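Local coordinates for uncharacterized protein POB3N (Chaetomium thermophilum var. thermophilum, PDB 4KHB), which is the N-terminal, PH-like part of the POB3 subunit of FACT, a histone chaperone thought to reorganize nucleosomes during transcription, replication and repair, at residues S70-L75 against S168-A173. Numbering follows the deposited sequence.
Sequences SGVIQL and SKKASA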
loop_
_atom_site.group_PDB
_atom_site.type_symbol
_atom_site.label_atom_id
_atom_site.label_comp_id
_atom_site.label_asym_id
_atom_site.label_seq_id
_atom_site.Cartn_x
_atom_site.Cartn_y
_atom_site.Cartn_z
ATOM N N SER H 70 1.969 6.575 18.242
ATOM C CA SER H 70 1.972 6.536 16.781
ATOM C C SER H 70 2.453 5.176 16.278
ATOM O O SER H 70 3.586 4.769 16.554
ATOM C CB SER H 70 2.836 7.662 16.206
ATOM O OG SER H 70 2.683 7.753 14.800
ATOM N N GLY H 71 1.589 4.471 15.549
ATOM C CA GLY H 71 1.951 3.177 14.993
ATOM C C GLY H 71 0.783 2.393 14.417
ATOM O O GLY H 71 -0.364 2.581 14.830
ATOM N N VAL H 72 1.078 1.508 13.465
ATOM C CA VAL H 72 0.062 0.628 12.889
ATOM C C VAL H 72 0.434 -0.854 12.987
ATOM O O VAL H 72 1.582 -1.235 12.745
ATOM C CB VAL H 72 -0.262 0.988 11.413
ATOM C CG1 VAL H 72 -1.035 2.289 11.336
ATOM C CG2 VAL H 72 1.011 1.076 10.589
ATOM N N ILE H 73 -0.543 -1.679 13.353
ATOM C CA ILE H 73 -0.361 -3.128 13.374
ATOM C C ILE H 73 -1.267 -3.727 12.306
ATOM O O ILE H 73 -2.488 -3.552 12.345
ATOM C CB ILE H 73 -0.719 -3.726 14.749
ATOM C CG1 ILE H 73 0.145 -3.091 15.840
ATOM C CG2 ILE H 73 -0.518 -5.239 14.743
ATOM C CD1 ILE H 73 1.636 -3.325 15.651
ATOM N N GLN H 74 -0.665 -4.423 11.344
ATOM C CA GLN H 74 -1.417 -5.002 10.238
ATOM C C GLN H 74 -1.604 -6.511 10.371
ATOM O O GLN H 74 -0.633 -7.271 10.398
ATOM C CB GLN H 74 -0.739 -4.658 8.905
ATOM C CG GLN H 74 -0.894 -3.201 8.488
ATOM C CD GLN H 74 0.023 -2.815 7.345
ATOM O OE1 GLN H 74 1.045 -2.156 7.546
ATOM N NE2 GLN H 74 -0.329 -3.238 6.138
ATOM N N LEU H 75 -2.865 -6.926 10.461
ATOM C CA LEU H 75 -3.218 -8.338 10.502
ATOM C C LEU H 75 -4.121 -8.696 9.322
ATOM O O LEU H 75 -5.310 -8.351 9.327
ATOM C CB LEU H 75 -3.943 -8.651 11.813
ATOM C CG LEU H 75 -3.229 -8.323 13.125
ATOM C CD1 LEU H 75 -4.227 -8.235 14.266
ATOM C CD2 LEU H 75 -2.173 -9.361 13.438
ATOM N N SER H 168 13.474 -0.787 6.696
ATOM C CA SER H 168 12.095 -0.831 6.214
ATOM C C SER H 168 11.836 -2.312 5.945
ATOM O O SER H 168 12.131 -2.811 4.857
ATOM C CB SER H 168 11.945 0.048 4.970
ATOM O OG SER H 168 12.366 1.376 5.225
ATOM N N LYS H 169 11.276 -3.007 6.933
ATOM C CA LYS H 169 10.872 -4.405 6.773
ATOM C C LYS H 169 9.642 -4.639 5.889
ATOM O O LYS H 169 9.592 -5.627 5.152
ATOM C CB LYS H 169 10.712 -5.084 8.140
ATOM C CG LYS H 169 11.663 -4.538 9.200
ATOM C CD LYS H 169 11.327 -5.027 10.603
ATOM C CE LYS H 169 12.188 -4.323 11.653
ATOM N NZ LYS H 169 11.411 -3.397 12.522
ATOM N N LYS H 170 8.651 -3.754 5.959
ATOM C CA LYS H 170 7.450 -3.931 5.143
ATOM C C LYS H 170 7.699 -3.574 3.682
ATOM O O LYS H 170 7.020 -4.079 2.788
ATOM C CB LYS H 170 6.275 -3.115 5.691
ATOM C CG LYS H 170 5.755 -3.577 7.043
ATOM C CD LYS H 170 4.535 -2.765 7.462
ATOM C CE LYS H 170 3.934 -3.306 8.747
ATOM N NZ LYS H 170 2.753 -2.523 9.203
ATOM N N ALA H 171 8.671 -2.702 3.440
ATOM C CA ALA H 171 9.052 -2.356 2.078
ATOM C C ALA H 171 9.747 -3.528 1.392
ATOM O O ALA H 171 9.710 -3.652 0.168
ATOM C CB ALA H 171 9.949 -1.128 2.073
ATOM N N SER H 172 10.381 -4.380 2.193
ATOM C CA SER H 172 11.183 -5.483 1.669
ATOM C C SER H 172 10.499 -6.838 1.817
ATOM O O SER H 172 11.091 -7.871 1.501
ATOM C CB SER H 172 12.554 -5.516 2.354
ATOM O OG SER H 172 12.431 -5.804 3.734
ATOM N N ALA H 173 9.255 -6.840 2.285
ATOM C CA ALA H 173 8.551 -8.094 2.520
ATOM C C ALA H 173 8.142 -8.739 1.205
ATOM O O ALA H 173 7.991 -9.960 1.116
ATOM C CB ALA H 173 7.335 -7.862 3.397
#
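K170 reaches from the 168-173 loop to the strand at 72-75 and meets Q74 there; the CA atoms of Q74 and K170 stay 10.3 Å apart, and the pairing of these two residues is made by their side chains. The lysine is stretched from CG to NZ, all its torsions beyond chi1 near 180° (chi4 179°), which delivers the ammonium to the strand.

The polar part is one hydrogen bond from K170 NZ to Q74 OE1, modelled at 2.4 Å, a length that is very short and doubtful in detail at 2.40 Å resolution. The two side chains lie across each other at a slant, and the amide carbon Q74 CD is 3.3 Å from K170 NZ. The same ammonium forms a salt bridge with D16, whose carboxylate oxygen OD1 also accepts the backbone N-H of Q74, so strand and lysine share one anchor. Q74 NE2 donates to E62 and to the backbone carbonyl of M41 of the SPT16D chain, which holds the amide by both ends and fixes its flip. With an alanine here, K170 would probably keep D16 but lose its amide acceptor, and E62 and the SPT16D carbonyl would be left without their shared donor.

V72 approaches the ammonium loosely, with its carbonyl O 3.9 Å and its CG2 4.2 Å from K170 NZ. All three residues are buried, and the two segments bury just 110 Å² between them, both sides summed.

Next to K170, the backbone N-H of A171 is bound by the E136 carboxylate. The contact bridges the two PH-like regions of the chain: strand 72-78, between strands 13-15 and 61-66, faces the loop joining strands 147-152 and 177-184, with M41 of SPT16D packed against K170 and A171.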